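Local coordinates for protein phosphoribosylaminoimidazole carboxylase (Treponema denticola, PDB 5C5D) that catalyses the reversible carboxylation of 5-aminoimidazole ribonucleotide with CO2 to 4-carboxy-5-aminoimidazole ribonucleotide, a step of de novo purine biosynthesis, at residues M1-I7 with D57-I63; A39-A43 with A71-F75; F75-F79 with G108-A112; L122-R126 with V139-M143. The protein carries 1 engineered substitution. One frame throughout, in Å; residues are numbered along the deposited sequence.

Contact 1: M1-I7 with D57-I63; sequences MRPLVII and DRPKLYI
Two adjacent parallel strands, 4-7 and 60-63, run side by side with axes 4.6 Å apart at 20°, each preceded by a short extended loop. The register pairs Leu4 with Lys60, Val5 with Leu61, Ile6 with Tyr62 and Ile7 with Ile63, at CA-CA distances of 4.7 to 4.8 Å. Backbone hydrogen bonds alternate in the parallel pattern: Leu4 N to Pro59 O (3.0 Å), Leu61 N to Leu4 O (3.0 Å), Ile6 N to Leu61 O (2.8 Å) and Ile63 N to Ile6 O (2.8 Å).

One side-chain group adds polar bonds at the loop end. Arg58 (chi1 p, chi2 t, chi3 m) donates hydrogen bonds from NE to Arg2 O (2.8 Å) and from NH2 to Pro3 O (3.1 Å), with a weak one from NH2 to Arg2 O (3.2 Å). Met1 CE and Leu4 CB cover opposite faces of its guanidinium, and Glu31 supplies a salt bridge.

Apolar contacts divide between the sheet faces. Beside Leu4, Ile6 (chi1 m, chi2 p) lays CD1 over the Tyr62 ring, 4.1 Å from the centroid, a CH-pi contact facing helix 43-54. On the other face, Val5 CG1 meets Ile63 CD1 at 3.7 Å, facing helices 15-27 and 117-129.

These are the central strand 60-65 and its neighbour 4-9, in the parallel sheet of a three-layer alpha/beta/alpha fold. Main-chain bonds set the register, while Arg58 extends polar pairing beyond the regular strands.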
# COMPACT_ATOMS: atom_id res chain seq x y z
N MET D 1 -27.91 -36.64 11.41
CA MET D 1 -28.71 -35.40 11.61
C MET D 1 -28.24 -34.30 10.66
O MET D 1 -27.17 -34.37 10.05
CB MET D 1 -28.61 -34.92 13.06
CG MET D 1 -29.63 -33.81 13.44
SD MET D 1 -29.65 -33.37 15.18
CE MET D 1 -30.81 -32.00 15.13
N ARG D 2 -29.08 -33.29 10.55
CA ARG D 2 -28.92 -32.22 9.59
C ARG D 2 -27.69 -31.35 9.88
O ARG D 2 -27.19 -31.32 11.00
CB ARG D 2 -30.18 -31.35 9.59
CG ARG D 2 -31.49 -32.14 9.35
CD ARG D 2 -31.51 -32.84 7.98
NE ARG D 2 -31.36 -31.88 6.89
CZ ARG D 2 -30.71 -32.11 5.75
NH1 ARG D 2 -30.14 -33.29 5.52
NH2 ARG D 2 -30.62 -31.15 4.84
N PRO D 3 -27.21 -30.65 8.86
CA PRO D 3 -26.07 -29.76 9.07
C PRO D 3 -26.31 -28.65 10.08
O PRO D 3 -27.46 -28.29 10.36
CB PRO D 3 -25.82 -29.19 7.68
CG PRO D 3 -26.28 -30.29 6.74
CD PRO D 3 -27.51 -30.82 7.43
N LEU D 4 -25.22 -28.13 10.64
CA LEU D 4 -25.25 -27.03 11.59
C LEU D 4 -24.09 -26.09 11.28
O LEU D 4 -22.97 -26.53 11.09
CB LEU D 4 -25.12 -27.55 13.03
CG LEU D 4 -25.08 -26.46 14.09
CD1 LEU D 4 -26.40 -25.71 14.08
CD2 LEU D 4 -24.80 -27.05 15.46
N VAL D 5 -24.35 -24.79 11.27
CA VAL D 5 -23.29 -23.81 11.12
C VAL D 5 -23.25 -22.98 12.39
O VAL D 5 -24.25 -22.39 12.77
CB VAL D 5 -23.51 -22.88 9.93
CG1 VAL D 5 -22.44 -21.79 9.90
CG2 VAL D 5 -23.50 -23.65 8.63
N ILE D 6 -22.10 -22.95 13.04
CA ILE D 6 -21.91 -22.16 14.23
C ILE D 6 -21.25 -20.87 13.79
O ILE D 6 -20.14 -20.89 13.28
CB ILE D 6 -21.03 -22.87 15.27
CG1 ILE D 6 -21.66 -24.20 15.71
CG2 ILE D 6 -20.79 -21.93 16.44
CD1 ILE D 6 -21.33 -25.41 14.83
N ILE D 7 -21.95 -19.76 14.01
CA ILE D 7 -21.42 -18.44 13.70
C ILE D 7 -20.90 -17.86 14.98
O ILE D 7 -21.68 -17.55 15.88
CB ILE D 7 -22.50 -17.53 13.11
CG1 ILE D 7 -23.12 -18.19 11.88
CG2 ILE D 7 -21.89 -16.16 12.74
CD1 ILE D 7 -24.34 -17.45 11.34
N ASP D 57 -22.96 -35.18 16.92
CA ASP D 57 -22.81 -36.02 15.74
C ASP D 57 -23.69 -35.51 14.61
O ASP D 57 -24.76 -36.06 14.33
CB ASP D 57 -23.16 -37.47 16.08
CG ASP D 57 -23.04 -38.41 14.87
OD1 ASP D 57 -22.25 -38.14 13.93
OD2 ASP D 57 -23.76 -39.44 14.87
N ARG D 58 -23.22 -34.45 13.97
CA ARG D 58 -23.85 -33.91 12.78
C ARG D 58 -22.79 -33.13 12.03
O ARG D 58 -21.82 -32.68 12.62
CB ARG D 58 -25.02 -33.01 13.16
CG ARG D 58 -24.63 -31.79 13.95
CD ARG D 58 -25.87 -31.21 14.66
NE ARG D 58 -26.78 -30.58 13.72
CZ ARG D 58 -27.83 -29.81 14.05
NH1 ARG D 58 -28.13 -29.57 15.32
NH2 ARG D 58 -28.56 -29.26 13.08
N PRO D 59 -22.96 -32.98 10.71
CA PRO D 59 -21.99 -32.21 9.93
C PRO D 59 -22.01 -30.77 10.35
O PRO D 59 -23.09 -30.20 10.41
CB PRO D 59 -22.49 -32.34 8.49
CG PRO D 59 -23.57 -33.35 8.52
CD PRO D 59 -24.07 -33.48 9.89
N LYS D 60 -20.85 -30.19 10.66
CA LYS D 60 -20.85 -28.81 11.10
C LYS D 60 -19.74 -28.01 10.48
O LYS D 60 -18.70 -28.54 10.11
CB LYS D 60 -20.77 -28.73 12.62
CG LYS D 60 -19.59 -29.32 13.27
CD LYS D 60 -20.00 -29.66 14.73
CE LYS D 60 -19.34 -30.88 15.22
NZ LYS D 60 -19.71 -32.06 14.47
N LEU D 61 -20.01 -26.71 10.38
CA LEU D 61 -19.02 -25.73 10.00
C LEU D 61 -19.03 -24.61 11.03
O LEU D 61 -20.07 -24.34 11.62
CB LEU D 61 -19.29 -25.16 8.61
CG LEU D 61 -19.09 -26.12 7.46
CD1 LEU D 61 -19.59 -25.47 6.20
CD2 LEU D 61 -17.64 -26.56 7.29
N TYR D 62 -17.88 -23.98 11.23
CA TYR D 62 -17.80 -22.77 12.03
C TYR D 62 -17.48 -21.61 11.12
O TYR D 62 -16.57 -21.73 10.30
CB TYR D 62 -16.73 -22.92 13.11
CG TYR D 62 -17.01 -24.06 14.07
CD1 TYR D 62 -16.70 -25.37 13.72
CD2 TYR D 62 -17.56 -23.84 15.32
CE1 TYR D 62 -16.96 -26.42 14.59
CE2 TYR D 62 -17.80 -24.86 16.19
CZ TYR D 62 -17.50 -26.16 15.83
OH TYR D 62 -17.75 -27.22 16.67
N ILE D 63 -18.21 -20.52 11.25
CA ILE D 63 -17.89 -19.27 10.55
C ILE D 63 -17.46 -18.29 11.63
O ILE D 63 -18.25 -17.96 12.52
CB ILE D 63 -19.06 -18.74 9.71
CG1 ILE D 63 -19.46 -19.75 8.65
CG2 ILE D 63 -18.69 -17.40 9.07
CD1 ILE D 63 -20.71 -19.31 7.84

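Contact 2: A39-A43 with A71-F75; sequences AHKTA and ALSGF
Ala39 has the most surface covered here (74 Å²), and its methyl group is the centre of the contact. The 39-41 backbone has helical angles without regular helical bonds, while 71-75 leads into helix 72-79, with Phe75 N bonded to Ala71 O at 3.2 Å. Ala39 and Leu72 are nearest in register, CA to CA 5.2 Å. From there Ala39 CB reaches Leu72 CA at 4.0 Å, Leu72 CD1 at 4.2 Å and Phe75 CB at 4.2 Å.

Phe75 (49 Å² covered; chi2 80°) points its CA-to-CB bond toward the loop, and with chi1 t its CZ lies 4.3 Å from Ala43 CB. Ala71, with 43 Å² covered, sets its CB 3.3 Å from His40 NE2 (His40 chi1 m). No hydrogen bond joins the segments; the contact is van der Waals packing centred on the methyl groups of Ala39 and Ala71.

The loop carries the substrate-binding Lys41, which does not itself touch 71-75; Lys41 N bonds to OD2 of Asp38, an engineered substitution at a substrate-binding position. Residues 39-42 link strand 31-36 to helix 43-54, and the contact sets this loop and Ala43 against the start of helix 72-79. His40 of a neighbouring (third) subunit packs on Phe75, as do Val46 and Val47 of helix 43-54.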
# COMPACT_ATOMS: atom_id res chain seq x y z
N ALA D 39 -11.09 -14.70 21.49
CA ALA D 39 -9.96 -15.62 21.62
C ALA D 39 -8.98 -15.25 22.72
O ALA D 39 -8.42 -16.14 23.35
CB ALA D 39 -9.21 -15.71 20.30
N HIS D 40 -8.75 -13.97 22.93
CA HIS D 40 -7.69 -13.54 23.86
C HIS D 40 -8.18 -13.21 25.25
O HIS D 40 -7.44 -13.38 26.22
CB HIS D 40 -6.96 -12.35 23.29
CG HIS D 40 -6.20 -12.69 22.06
ND1 HIS D 40 -5.77 -11.75 21.15
CD2 HIS D 40 -5.78 -13.89 21.60
CE1 HIS D 40 -5.11 -12.36 20.18
NE2 HIS D 40 -5.09 -13.66 20.44
N LYS D 41 -9.42 -12.76 25.34
CA LYS D 41 -9.97 -12.33 26.62
C LYS D 41 -10.85 -13.40 27.27
O LYS D 41 -11.00 -13.42 28.50
CB LYS D 41 -10.78 -11.04 26.45
CG LYS D 41 -10.01 -9.84 25.93
CD LYS D 41 -10.92 -8.63 25.86
CE LYS D 41 -10.56 -7.73 24.72
NZ LYS D 41 -11.60 -6.69 24.56
N THR D 42 -11.44 -14.29 26.47
CA THR D 42 -12.34 -15.31 27.01
C THR D 42 -12.05 -16.67 26.38
O THR D 42 -12.98 -17.36 25.94
CB THR D 42 -13.82 -14.94 26.78
OG1 THR D 42 -14.11 -14.91 25.38
CG2 THR D 42 -14.15 -13.55 27.33
N ALA D 43 -10.78 -17.05 26.35
CA ALA D 43 -10.34 -18.30 25.70
C ALA D 43 -11.05 -19.51 26.27
O ALA D 43 -11.55 -20.35 25.52
CB ALA D 43 -8.85 -18.47 25.85
N ALA D 71 -7.50 -13.04 15.46
CA ALA D 71 -6.91 -14.22 16.08
C ALA D 71 -7.96 -15.31 16.28
O ALA D 71 -7.61 -16.47 16.47
CB ALA D 71 -6.29 -13.88 17.42
N LEU D 72 -9.24 -14.97 16.21
CA LEU D 72 -10.30 -15.97 16.48
C LEU D 72 -10.35 -17.07 15.44
O LEU D 72 -10.50 -18.24 15.80
CB LEU D 72 -11.66 -15.28 16.52
CG LEU D 72 -12.86 -16.15 16.88
CD1 LEU D 72 -12.77 -16.69 18.28
CD2 LEU D 72 -14.12 -15.32 16.73
N SER D 73 -10.21 -16.73 14.17
CA SER D 73 -10.41 -17.73 13.14
C SER D 73 -9.34 -18.85 13.28
O SER D 73 -9.68 -20.03 13.23
CB SER D 73 -10.40 -17.12 11.74
OG SER D 73 -11.49 -16.21 11.60
N GLY D 74 -8.07 -18.49 13.47
CA GLY D 74 -7.04 -19.49 13.66
C GLY D 74 -7.20 -20.29 14.94
O GLY D 74 -6.88 -21.47 14.96
N PHE D 75 -7.64 -19.64 16.01
CA PHE D 75 -7.84 -20.31 17.29
C PHE D 75 -8.87 -21.40 17.17
O PHE D 75 -8.65 -22.53 17.58
CB PHE D 75 -8.26 -19.28 18.31
CG PHE D 75 -8.45 -19.83 19.68
CD1 PHE D 75 -7.36 -20.06 20.50
CD2 PHE D 75 -9.72 -20.10 20.16
CE1 PHE D 75 -7.54 -20.57 21.78
CE2 PHE D 75 -9.89 -20.61 21.45
CZ PHE D 75 -8.81 -20.83 22.25

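Contact 3: F75-F79 with G108-A112; sequences FVDGF and GISPA
Residues 75-79 are a helical part of helix 72-79, facing an irregular segment, 108-112, that leads into strand 112-113. Phe75 and Val76 direct their side chains elsewhere, to helix 43-54 and strand 60-65 respectively, and the contact opens at Asp77.

Asp77 has 81 Å² covered, the largest share of any residue here. Asp77 CA lies 6.1 Å from Pro111 CA, and chi1 t with chi2 84° brings the carboxylate to the opposing backbone. Asp77 OD2 accepts a hydrogen bond from Ser110 N at 2.8 Å, with an N-H...O angle of 158°. A water donates hydrogen bonds to Asp77 OD1 at 2.7 Å and to Ser110 O at 2.8 Å, so the carboxylate binds both backbone polar groups of Ser110, one directly and one through water. Asp77 CG also packs on Pro111 CD at 3.7 Å.

Gly78 CA is 6.0 Å from the CA of Ile109, which is extended (phi/psi -127/113), and 3.5 Å from Ile109 CD1 (chi1 m, chi2 m). A CB on Gly78 would come within 3.2 Å of that methyl, so the absent side chain makes room for the isoleucine. The result is a side-chain-to-backbone tie between helix and loop.

Asp77 OD1 also bonds to Thr84 of strand 84-86, and OD2 forms a salt bridge with Arg126 of a second subunit. At the end of 108-112, Ala112 makes backbone bonds with strand 84-86, in the strand that is outermost within this chain, and meets Ala112 of the second subunit.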
# COMPACT_ATOMS: atom_id res chain seq x y z
N PHE D 75 -7.64 -19.64 16.01
CA PHE D 75 -7.84 -20.31 17.29
C PHE D 75 -8.87 -21.40 17.17
O PHE D 75 -8.65 -22.53 17.58
CB PHE D 75 -8.26 -19.28 18.31
CG PHE D 75 -8.45 -19.83 19.68
CD1 PHE D 75 -7.36 -20.06 20.50
CD2 PHE D 75 -9.72 -20.10 20.16
CE1 PHE D 75 -7.54 -20.57 21.78
CE2 PHE D 75 -9.89 -20.61 21.45
CZ PHE D 75 -8.81 -20.83 22.25
N VAL D 76 -9.99 -21.05 16.58
CA VAL D 76 -11.07 -22.01 16.40
C VAL D 76 -10.63 -23.10 15.41
O VAL D 76 -10.84 -24.28 15.65
CB VAL D 76 -12.34 -21.33 15.88
CG1 VAL D 76 -13.41 -22.34 15.49
CG2 VAL D 76 -12.88 -20.35 16.94
N ASP D 77 -10.04 -22.69 14.29
CA ASP D 77 -9.57 -23.66 13.31
C ASP D 77 -8.55 -24.66 13.88
O ASP D 77 -8.55 -25.85 13.52
CB ASP D 77 -8.96 -22.95 12.11
CG ASP D 77 -8.81 -23.86 10.96
OD1 ASP D 77 -9.80 -24.03 10.21
OD2 ASP D 77 -7.71 -24.43 10.83
N GLY D 78 -7.70 -24.21 14.80
CA GLY D 78 -6.75 -25.11 15.42
C GLY D 78 -7.36 -26.08 16.42
O GLY D 78 -6.75 -27.09 16.75
N PHE D 79 -8.55 -25.76 16.89
CA PHE D 79 -9.22 -26.57 17.90
C PHE D 79 -10.17 -27.62 17.31
O PHE D 79 -10.15 -28.79 17.73
CB PHE D 79 -10.01 -25.66 18.85
CG PHE D 79 -10.56 -26.40 20.04
CD1 PHE D 79 -9.80 -26.52 21.19
CD2 PHE D 79 -11.79 -27.03 19.97
CE1 PHE D 79 -10.27 -27.25 22.27
CE2 PHE D 79 -12.27 -27.76 21.05
CZ PHE D 79 -11.50 -27.86 22.20
N GLY D 108 -0.85 -25.62 8.55
CA GLY D 108 -1.58 -26.43 9.50
C GLY D 108 -2.79 -25.78 10.11
O GLY D 108 -3.49 -26.41 10.91
N ILE D 109 -3.05 -24.54 9.71
CA ILE D 109 -4.22 -23.78 10.15
C ILE D 109 -4.89 -23.31 8.87
O ILE D 109 -4.30 -22.53 8.10
CB ILE D 109 -3.81 -22.60 11.07
CG1 ILE D 109 -3.26 -23.15 12.38
CG2 ILE D 109 -4.97 -21.66 11.34
CD1 ILE D 109 -4.27 -23.92 13.25
N SER D 110 -6.08 -23.82 8.59
CA SER D 110 -6.62 -23.71 7.22
C SER D 110 -8.04 -23.16 7.11
O SER D 110 -8.85 -23.72 6.40
CB SER D 110 -6.57 -25.09 6.55
OG SER D 110 -7.41 -26.00 7.24
N PRO D 111 -8.35 -22.04 7.81
CA PRO D 111 -9.70 -21.50 7.60
C PRO D 111 -9.87 -20.99 6.18
O PRO D 111 -8.94 -20.43 5.62
CB PRO D 111 -9.76 -20.36 8.61
CG PRO D 111 -8.34 -19.99 8.83
CD PRO D 111 -7.57 -21.22 8.74
N ALA D 112 -11.04 -21.22 5.60
CA ALA D 112 -11.43 -20.65 4.31
C ALA D 112 -11.75 -19.17 4.46
O ALA D 112 -12.66 -18.83 5.20
CB ALA D 112 -12.65 -21.37 3.80
O HOH W 1 -10.54 -25.32 7.93

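Contact 4: L122-R126 with V139-M143; sequences LLAAR and VKSYM
Segments 122-126 and 139-143 are helical, with axes 11.3 Å apart at their closest approach and N-to-C directions at 144°, a roughly antiparallel crossing. This wide separation is bridged by side chains. Val139 (chi1 t) is the bump that enters the hollow formed by Leu122, Ala125 and Arg126: CG2 meets Ala125 CB at 3.8 Å, while CG1 lies 3.8 Å from Arg126 CG and 4.3 Å from Leu122 CD1. In return Leu122 CD1 (chi1 t, chi2 p) faces the hollow bordered by Val139, Tyr142 and Met143, 3.9 Å from Tyr142 CD2 and 4.4 Å from Met143 CG.

At the margin, Met143 (chi1 m, chi2 t, chi3 p) places CE over one face of the Arg126 guanidinium, 3.6 Å from NH1. Tyr142 OH bonds to Glu24. Apolar packing thus unites the two C-terminal helices as a helical hairpin with no hydrogen bond across these segments, while the Arg126 guanidinium makes polar bonds to a second subunit, with its Asp77 and, through NE, its Lys81 O.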
# COMPACT_ATOMS: atom_id res chain seq x y z
N LEU D 122 -23.00 -19.04 1.29
CA LEU D 122 -23.03 -19.86 0.08
C LEU D 122 -21.93 -20.90 0.09
O LEU D 122 -22.18 -22.06 -0.27
CB LEU D 122 -22.91 -18.97 -1.16
CG LEU D 122 -22.94 -19.66 -2.53
CD1 LEU D 122 -24.24 -20.40 -2.77
CD2 LEU D 122 -22.68 -18.63 -3.63
N LEU D 123 -20.74 -20.51 0.53
CA LEU D 123 -19.65 -21.48 0.61
C LEU D 123 -20.02 -22.57 1.58
O LEU D 123 -19.79 -23.75 1.32
CB LEU D 123 -18.34 -20.83 1.05
CG LEU D 123 -17.18 -21.80 1.40
CD1 LEU D 123 -16.76 -22.62 0.22
CD2 LEU D 123 -16.00 -21.02 1.94
N ALA D 124 -20.56 -22.19 2.74
CA ALA D 124 -20.96 -23.23 3.71
C ALA D 124 -21.96 -24.19 3.06
O ALA D 124 -21.85 -25.43 3.18
CB ALA D 124 -21.55 -22.61 4.94
N ALA D 125 -22.96 -23.64 2.39
CA ALA D 125 -23.97 -24.49 1.76
C ALA D 125 -23.32 -25.41 0.74
O ALA D 125 -23.66 -26.59 0.64
CB ALA D 125 -25.07 -23.61 1.12
N ARG D 126 -22.37 -24.87 -0.02
CA ARG D 126 -21.75 -25.68 -1.08
C ARG D 126 -20.81 -26.74 -0.52
O ARG D 126 -20.61 -27.78 -1.15
CB ARG D 126 -21.05 -24.76 -2.09
CG ARG D 126 -22.11 -23.95 -2.83
CD ARG D 126 -21.51 -22.87 -3.71
NE ARG D 126 -20.91 -23.43 -4.90
CZ ARG D 126 -20.24 -22.71 -5.78
NH1 ARG D 126 -20.08 -21.40 -5.58
NH2 ARG D 126 -19.70 -23.28 -6.85
N VAL D 139 -28.85 -24.72 -3.51
CA VAL D 139 -27.74 -23.96 -4.07
C VAL D 139 -28.00 -23.71 -5.55
O VAL D 139 -27.77 -22.61 -6.06
CB VAL D 139 -26.38 -24.69 -3.92
CG1 VAL D 139 -25.30 -24.06 -4.84
CG2 VAL D 139 -25.92 -24.68 -2.47
N LYS D 140 -28.46 -24.73 -6.26
CA LYS D 140 -28.68 -24.59 -7.70
C LYS D 140 -29.77 -23.55 -7.98
O LYS D 140 -29.60 -22.69 -8.83
CB LYS D 140 -29.04 -25.95 -8.31
CG LYS D 140 -29.41 -25.91 -9.77
CD LYS D 140 -29.70 -27.34 -10.26
CE LYS D 140 -30.81 -27.40 -11.30
NZ LYS D 140 -30.31 -27.29 -12.70
N SER D 141 -30.87 -23.61 -7.24
CA SER D 141 -31.95 -22.64 -7.39
C SER D 141 -31.42 -21.20 -7.14
O SER D 141 -31.74 -20.27 -7.89
CB SER D 141 -33.10 -22.98 -6.46
OG SER D 141 -34.07 -21.96 -6.46
N TYR D 142 -30.60 -21.05 -6.11
CA TYR D 142 -30.01 -19.76 -5.73
C TYR D 142 -29.12 -19.19 -6.81
O TYR D 142 -29.23 -18.02 -7.19
CB TYR D 142 -29.21 -19.97 -4.45
CG TYR D 142 -28.55 -18.78 -3.80
CD1 TYR D 142 -29.19 -18.09 -2.77
CD2 TYR D 142 -27.25 -18.41 -4.12
CE1 TYR D 142 -28.58 -17.04 -2.14
CE2 TYR D 142 -26.63 -17.35 -3.49
CZ TYR D 142 -27.30 -16.67 -2.50
OH TYR D 142 -26.68 -15.62 -1.87
N MET D 143 -28.22 -20.03 -7.31
CA MET D 143 -27.23 -19.58 -8.26
C MET D 143 -27.92 -19.34 -9.61
O MET D 143 -27.57 -18.39 -10.32
CB MET D 143 -26.05 -20.58 -8.32
CG MET D 143 -25.07 -20.37 -7.12
SD MET D 143 -23.63 -21.46 -7.07
CE MET D 143 -22.53 -20.42 -8.05

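Contact 1 lies within the sheet, and contacts 3 and 4 touch it: Tyr62 CB meets Val76 CG1 at 4.1 Å, and Leu61 CD1 meets Ala124 CA at 3.6 Å. Contacts 2 and 3 share Phe75 on helix 72-79, their centres 11 Å apart, whereas contacts 2 and 4 lie on opposite sides of the chain's centre, their centres 29 Å apart (nearest atoms about 12 Å). Contact 2 is closest to the substrate site, holding Lys41 itself; in contact 1 the side chain of Ile7 is about 8 Å from that of Asp14, another substrate-binding residue. Contacts 3 and 4 touch within the chain, Ala112 CB to Leu123 CD2 3.8 Å, and meet again between subunits.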